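Local coordinates for dehydrogenase (Thermotoga maritima, PDB 3EZY), which catalyses the NAD(+)-dependent oxidation of myo-inositol to scyllo-inosose (2-keto-myo-inositol) and probably serves in a myo-inositol degradation pathway, at residues T74-H77 with S78-I82; D308-M311 with A312-G316; P158-D161 with Y162-S166. All blocks are in the same frame, centred on the assembly; numbering follows the deposited sequence.

Interaction 1 of 3, residues T74-H77 with S78-I82; sequences TNTH and SELVI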
loop_
_atom_site.group_PDB
_atom_site.type_symbol
_atom_site.label_atom_id
_atom_site.label_comp_id
_atom_site.label_asym_id
_atom_site.label_seq_id
_atom_site.Cartn_x
_atom_site.Cartn_y
_atom_site.Cartn_z
ATOM N N THR A 74 -1.304 39.606 -10.334
ATOM C CA THR A 74 -0.088 39.807 -9.544
ATOM C C THR A 74 0.433 41.217 -9.667
ATOM O O THR A 74 0.890 41.797 -8.683
ATOM C CB THR A 74 1.028 38.813 -9.978
ATOM O OG1 THR A 74 0.514 37.472 -9.900
ATOM C CG2 THR A 74 2.268 38.929 -9.105
ATOM N N ASN A 75 0.363 41.764 -10.874
ATOM C CA ASN A 75 0.826 43.130 -11.081
ATOM C C ASN A 75 -0.036 44.186 -10.353
ATOM O O ASN A 75 0.343 45.350 -10.256
ATOM C CB ASN A 75 1.013 43.431 -12.576
ATOM C CG ASN A 75 -0.296 43.384 -13.373
ATOM O OD1 ASN A 75 -1.402 43.268 -12.825
ATOM N ND2 ASN A 75 -0.166 43.473 -14.690
ATOM N N THR A 76 -1.186 43.794 -9.820
ATOM C CA THR A 76 -1.963 44.754 -9.022
ATOM C C THR A 76 -1.768 44.571 -7.516
ATOM O O THR A 76 -2.277 45.353 -6.735
ATOM C CB THR A 76 -3.471 44.690 -9.326
ATOM O OG1 THR A 76 -3.983 43.415 -8.933
ATOM C CG2 THR A 76 -3.731 44.856 -10.832
ATOM N N HIS A 77 -1.001 43.569 -7.103
ATOM C CA HIS A 77 -0.998 43.213 -5.667
ATOM C C HIS A 77 -0.407 44.295 -4.803
ATOM O O HIS A 77 -0.954 44.627 -3.748
ATOM C CB HIS A 77 -0.238 41.902 -5.388
ATOM C CG HIS A 77 -0.963 40.672 -5.837
ATOM N ND1 HIS A 77 -0.407 39.407 -5.746
ATOM C CD2 HIS A 77 -2.196 40.504 -6.381
ATOM C CE1 HIS A 77 -1.278 38.515 -6.189
ATOM N NE2 HIS A 77 -2.365 39.152 -6.586
ATOM N N SER A 78 0.720 44.831 -5.244
ATOM C CA SER A 78 1.422 45.834 -4.482
ATOM C C SER A 78 0.534 47.056 -4.230
ATOM O O SER A 78 0.367 47.501 -3.108
ATOM C CB SER A 78 2.672 46.292 -5.246
ATOM O OG SER A 78 3.491 47.004 -4.356
ATOM N N GLU A 79 -0.012 47.611 -5.302
ATOM C CA GLU A 79 -0.877 48.771 -5.158
ATOM C C GLU A 79 -2.055 48.533 -4.207
ATOM O O GLU A 79 -2.332 49.356 -3.348
ATOM C CB GLU A 79 -1.416 49.239 -6.511
ATOM C CG GLU A 79 -2.483 50.343 -6.313
ATOM C CD GLU A 79 -3.306 50.598 -7.573
ATOM O OE1 GLU A 79 -4.404 51.202 -7.475
ATOM O OE2 GLU A 79 -2.853 50.176 -8.667
ATOM N N LEU A 80 -2.753 47.421 -4.374
ATOM C CA LEU A 80 -3.889 47.116 -3.549
ATOM C C LEU A 80 -3.522 46.875 -2.115
ATOM O O LEU A 80 -4.231 47.332 -1.224
ATOM C CB LEU A 80 -4.673 45.915 -4.095
ATOM C CG LEU A 80 -5.269 46.238 -5.480
ATOM C CD1 LEU A 80 -5.889 45.000 -6.120
ATOM C CD2 LEU A 80 -6.292 47.405 -5.300
ATOM N N VAL A 81 -2.443 46.134 -1.863
ATOM C CA VAL A 81 -2.083 45.855 -0.461
ATOM C C VAL A 81 -1.637 47.165 0.246
ATOM O O VAL A 81 -1.929 47.385 1.421
ATOM C CB VAL A 81 -0.972 44.787 -0.377
ATOM C CG1 VAL A 81 -0.298 44.819 1.044
ATOM C CG2 VAL A 81 -1.542 43.391 -0.679
ATOM N N ILE A 82 -0.905 48.018 -0.459
ATOM C CA ILE A 82 -0.505 49.298 0.181
ATOM C C ILE A 82 -1.723 50.200 0.461
ATOM O O ILE A 82 -1.820 50.840 1.513
ATOM C CB ILE A 82 0.580 50.037 -0.641
ATOM C CG1 ILE A 82 1.860 49.204 -0.657
ATOM C CG2 ILE A 82 0.826 51.478 -0.055
ATOM C CD1 ILE A 82 2.888 49.677 -1.620
HETATM O O HOH W 1 0.761 47.020 -7.940
#

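Interaction 2 of 3, residues D308-M311 with A312-G316; sequences DGKM and ALLLG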
loop_
_atom_site.group_PDB
_atom_site.type_symbol
_atom_site.label_atom_id
_atom_site.label_comp_id
_atom_site.label_asym_id
_atom_site.label_seq_id
_atom_site.Cartn_x
_atom_site.Cartn_y
_atom_site.Cartn_z
ATOM N N ASP A 308 7.508 35.703 5.008
ATOM C CA ASP A 308 7.464 34.386 4.343
ATOM C C ASP A 308 7.374 34.557 2.822
ATOM O O ASP A 308 8.086 33.899 2.091
ATOM C CB ASP A 308 6.266 33.538 4.853
ATOM C CG ASP A 308 6.433 33.071 6.311
ATOM O OD1 ASP A 308 7.530 32.651 6.699
ATOM O OD2 ASP A 308 5.447 33.070 7.066
ATOM N N GLY A 309 6.491 35.449 2.358
ATOM C CA GLY A 309 6.391 35.813 0.944
ATOM C C GLY A 309 7.741 36.303 0.414
ATOM O O GLY A 309 8.188 35.885 -0.645
ATOM N N LYS A 310 8.402 37.185 1.149
ATOM C CA LYS A 310 9.712 37.687 0.714
ATOM C C LYS A 310 10.797 36.591 0.560
ATOM O O LYS A 310 11.545 36.545 -0.437
ATOM C CB LYS A 310 10.212 38.755 1.699
ATOM C CG LYS A 310 11.457 39.477 1.221
ATOM C CD LYS A 310 11.788 40.632 2.162
ATOM C CE LYS A 310 13.173 41.223 1.897
ATOM N NZ LYS A 310 13.489 42.192 3.014
ATOM N N MET A 311 10.915 35.729 1.559
ATOM C CA MET A 311 11.948 34.678 1.515
ATOM C C MET A 311 11.758 33.719 0.333
ATOM O O MET A 311 12.714 33.338 -0.359
ATOM C CB MET A 311 11.965 33.898 2.825
ATOM C CG MET A 311 12.352 34.749 4.066
ATOM S SD MET A 311 14.057 35.450 3.940
ATOM C CE MET A 311 14.933 34.101 3.032
ATOM N N ALA A 312 10.526 33.319 0.094
ATOM C CA ALA A 312 10.243 32.444 -1.056
ATOM C C ALA A 312 10.647 33.122 -2.368
ATOM O O ALA A 312 11.165 32.480 -3.265
ATOM C CB ALA A 312 8.787 32.095 -1.086
ATOM N N LEU A 313 10.372 34.415 -2.492
ATOM C CA LEU A 313 10.763 35.163 -3.697
ATOM C C LEU A 313 12.284 35.232 -3.836
ATOM O O LEU A 313 12.805 35.073 -4.923
ATOM C CB LEU A 313 10.202 36.590 -3.683
ATOM C CG LEU A 313 10.589 37.497 -4.867
ATOM C CD1 LEU A 313 10.132 36.889 -6.197
ATOM C CD2 LEU A 313 9.965 38.938 -4.711
ATOM N N LEU A 314 12.980 35.480 -2.739
ATOM C CA LEU A 314 14.444 35.532 -2.794
ATOM C C LEU A 314 15.013 34.181 -3.224
ATOM O O LEU A 314 15.937 34.131 -4.014
ATOM C CB LEU A 314 15.031 35.971 -1.455
ATOM C CG LEU A 314 14.891 37.481 -1.117
ATOM C CD1 LEU A 314 15.053 37.731 0.365
ATOM C CD2 LEU A 314 15.932 38.300 -1.881
ATOM N N LEU A 315 14.455 33.082 -2.719
ATOM C CA LEU A 315 14.945 31.756 -3.113
ATOM C C LEU A 315 14.706 31.563 -4.613
ATOM O O LEU A 315 15.516 30.949 -5.310
ATOM C CB LEU A 315 14.262 30.682 -2.268
ATOM C CG LEU A 315 14.820 30.647 -0.838
ATOM C CD1 LEU A 315 13.871 29.906 0.133
ATOM C CD2 LEU A 315 16.192 29.969 -0.888
ATOM N N GLY A 316 13.578 32.073 -5.102
ATOM C CA GLY A 316 13.300 32.020 -6.534
ATOM C C GLY A 316 14.353 32.780 -7.363
ATOM O O GLY A 316 14.810 32.297 -8.386
#

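Interaction 3 of 3, residues P158-D161 with Y162-S166; sequences PPLD and YIRVS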
loop_
_atom_site.group_PDB
_atom_site.type_symbol
_atom_site.label_atom_id
_atom_site.label_comp_id
_atom_site.label_asym_id
_atom_site.label_seq_id
_atom_site.Cartn_x
_atom_site.Cartn_y
_atom_site.Cartn_z
ATOM N N PRO A 158 0.073 26.196 -17.446
ATOM C CA PRO A 158 -0.851 27.320 -17.700
ATOM C C PRO A 158 -0.717 27.813 -19.154
ATOM O O PRO A 158 0.142 27.320 -19.892
ATOM C CB PRO A 158 -0.381 28.408 -16.752
ATOM C CG PRO A 158 0.959 28.030 -16.281
ATOM C CD PRO A 158 1.196 26.569 -16.563
ATOM N N PRO A 159 -1.586 28.755 -19.576
ATOM C CA PRO A 159 -1.441 29.150 -20.984
ATOM C C PRO A 159 -0.165 29.976 -21.220
ATOM O O PRO A 159 0.343 30.621 -20.317
ATOM C CB PRO A 159 -2.737 29.915 -21.302
ATOM C CG PRO A 159 -3.382 30.247 -19.975
ATOM C CD PRO A 159 -2.831 29.251 -18.953
ATOM N N LEU A 160 0.373 29.896 -22.421
ATOM C CA LEU A 160 1.539 30.673 -22.799
ATOM C C LEU A 160 1.516 32.125 -22.353
ATOM O O LEU A 160 2.496 32.617 -21.817
ATOM C CB LEU A 160 1.703 30.626 -24.305
ATOM C CG LEU A 160 2.811 29.773 -24.903
ATOM C CD1 LEU A 160 3.198 28.605 -23.982
ATOM C CD2 LEU A 160 2.330 29.295 -26.272
ATOM N N ASP A 161 0.425 32.825 -22.629
ATOM C CA ASP A 161 0.287 34.240 -22.256
ATOM C C ASP A 161 0.718 34.435 -20.814
ATOM O O ASP A 161 1.399 35.385 -20.458
ATOM C CB ASP A 161 -1.193 34.630 -22.308
ATOM C CG ASP A 161 -1.703 34.798 -23.711
ATOM O OD1 ASP A 161 -0.924 34.524 -24.670
ATOM O OD2 ASP A 161 -2.890 35.213 -23.842
ATOM N N TYR A 162 0.220 33.551 -19.970
ATOM C CA TYR A 162 0.464 33.656 -18.557
ATOM C C TYR A 162 1.941 33.336 -18.282
ATOM O O TYR A 162 2.605 34.004 -17.482
ATOM C CB TYR A 162 -0.513 32.727 -17.791
ATOM C CG TYR A 162 -0.181 32.617 -16.319
ATOM C CD1 TYR A 162 -0.724 33.508 -15.416
ATOM C CD2 TYR A 162 0.728 31.666 -15.851
ATOM C CE1 TYR A 162 -0.408 33.439 -14.074
ATOM C CE2 TYR A 162 1.051 31.579 -14.477
ATOM C CZ TYR A 162 0.480 32.471 -13.615
ATOM O OH TYR A 162 0.760 32.451 -12.276
ATOM N N ILE A 163 2.471 32.332 -18.968
ATOM C CA ILE A 163 3.844 31.905 -18.717
ATOM C C ILE A 163 4.821 33.066 -18.955
ATOM O O ILE A 163 5.723 33.310 -18.144
ATOM C CB ILE A 163 4.223 30.648 -19.524
ATOM C CG1 ILE A 163 3.452 29.430 -18.976
ATOM C CG2 ILE A 163 5.736 30.371 -19.465
ATOM C CD1 ILE A 163 3.964 28.076 -19.532
ATOM N N ARG A 164 4.601 33.807 -20.041
ATOM C CA ARG A 164 5.426 34.977 -20.337
ATOM C C ARG A 164 5.483 36.019 -19.244
ATOM O O ARG A 164 6.470 36.715 -19.138
ATOM C CB ARG A 164 4.928 35.656 -21.610
ATOM C CG ARG A 164 4.902 34.719 -22.756
ATOM C CD ARG A 164 4.661 35.455 -24.038
ATOM N NE ARG A 164 4.874 34.520 -25.122
ATOM C CZ ARG A 164 3.903 33.847 -25.715
ATOM N NH1 ARG A 164 2.639 34.036 -25.346
ATOM N NH2 ARG A 164 4.198 33.012 -26.694
ATOM N N VAL A 165 4.434 36.169 -18.447
ATOM C CA VAL A 165 4.471 37.194 -17.417
ATOM C C VAL A 165 4.663 36.637 -15.995
ATOM O O VAL A 165 4.535 37.349 -15.002
ATOM C CB VAL A 165 3.266 38.144 -17.526
ATOM C CG1 VAL A 165 3.326 38.920 -18.870
ATOM C CG2 VAL A 165 1.964 37.378 -17.447
ATOM N N SER A 166 5.055 35.367 -15.904
ATOM C CA SER A 166 4.981 34.658 -14.643
ATOM C C SER A 166 6.264 34.746 -13.869
ATOM O O SER A 166 6.298 34.362 -12.706
ATOM C CB SER A 166 4.704 33.175 -14.915
ATOM O OG SER A 166 5.810 32.601 -15.609
#

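Interaction 1 of 3, residues T74-H77 with S78-I82
Leu80 N donates to Thr76 O over 3.2 Å and Val81 N to His77 O over 2.8 Å, both bonds close to straight and both part of the first turn of helix 77-86. One residue earlier in this sequence of amides a water takes over: it accepts from Glu79 N at 2.8 Å and donates to Asn75 O at 2.9 Å, bridging loop and helix. Thr76 and Leu80 lie side by side and point the same way, one turn apart. Leu80 CD1 rests 3.7 Å from Thr76 OG1, and Leu80 CG lies 3.4 Å from Thr76 O, so this carbonyl is flanked by a methine while it accepts its amide bond. The threonine hydroxyl, tucked between its own N and carbonyl carbon (chi1 65°), is hydrogen-bonded to Ser73 O and Ser72 OG. Val81 CG2 touches His77 O at 3.4 Å. The buried His77 ring has the CA of Thr74 3.7 Å above the centre of one face, and both its nitrogens are engaged, ND1 with Pro96 O and NE2 with Ser72 O, which fixes its rotation. Beyond the segments, Leu80 packs on helix 56-61 and Val81 on strand 90-94 and helix 101-114. This is the strand-loop-helix passage of a Rossmann fold, where the loop after strand 67-70 turns into the helix that leads on to strand 90-94.

Interaction 2 of 3, residues D308-M311 with A312-G316
Four successive i to i+4 bonds, Ala312 N to Asp308 O and Leu313 N to Gly309 O at 3.2 Å, Leu314 N to Lys310 O and Leu315 N to Met311 O at 2.9 Å, make residues 308-316 an unbroken piece of helix 306-325. Lys310 and Leu314 stand side by side and point the same way, with Lys310 CG 4.1 Å from Leu314 CD1. Leu314 CG also sits 3.5 Å from Lys310 O, covering the carbonyl that its own amide grips. Met311 is bent at both chi2 and chi3, and its SD makes a looser apolar approach to Leu314 CD1 at 4.4 Å. One turn on, Leu315 CG lies 3.5 Å from Met311 O, and Ala312 CB is 3.7 Å from Asp308 O. Around the helix, the Lys310 side chain touches Leu101 and Val104 of helix 101-114, Ala312 touches Phe122 and Ile175, and Leu315 packs on Phe178 and strand 189-197. The lysine is extended throughout, its CG opposite the backbone N (chi1 -171°), which lets the chain reach a salt bridge with Asp105, while the Asp308 carboxylate forms a salt bridge with Arg182 and a hydrogen bond with Ser305 N. Charge is therefore paired at the side-chain ends, while aliphatic carbons line the carbonyls between; this pairing probably keeps Lys310 and Asp308 in their charged forms.

Interaction 3 of 3, residues P158-D161 with Y162-S166
With CG opposite its backbone N (chi1 171°) and the ring turned across the side-chain stem (chi2 89°), Tyr162 brings CD2 to 3.6 Å from Pro158 CB, the two side chains meeting aslant. The other corner of the same proline, CG, lies 3.9 Å from Ile163 CG1, where the side chains cross at about a right angle; Pro158 thus touches two successive helix residues. The Arg164 chain is stretched from CG to NE and carries its guanidinium slantwise over to Leu160, with Arg164 NH1 3.7 Å from Leu160 CB. Asp161 OD1 meets the edge of that guanidinium, 3.7 Å from Arg164 NH1, in a long salt bridge, the two planes turned 48° apart. Pro159 O accepts a hydrogen bond from Ile163 N and a weak one from Tyr162 N, and Leu160 O accepts from Arg164 N at 3.0 Å. At the far end Ile163 O is gripped twice by Ser166, through OG at 2.6 Å and through N at 3.1 Å. Tyr162 OH is hydrogen-bonded to Asp172 OD1, and Ile163 packs on Ile204. This is a short helix with proline at its N-cap, Pro159, following strand 145-153 of the large mixed sheet in the C-terminal domain of the Gfo/Idh/MocA family.

In the fold
Along the chain the order is interaction 1, interaction 3, interaction 2. Interaction 1 belongs to the NAD-binding Rossmann domain, at the start of helix 77-86, and interaction 3 to the C-terminal domain, on helix 160-164; their centres are 19 Å apart and their nearest atoms about 6 Å. Interaction 2, on helix 306-325 late in the chain, has its centre 17 Å from that of interaction 1 and 20 Å from that of interaction 3. No two of them touch. Helix 101-114 is shared: Ser78 and Val81 pack on it, as do Lys310, Leu313 and Leu314. Since helix 306-325 also packs on strand 189-197 of the mixed sheet, it joins the Rossmann domain to the C-terminal domain.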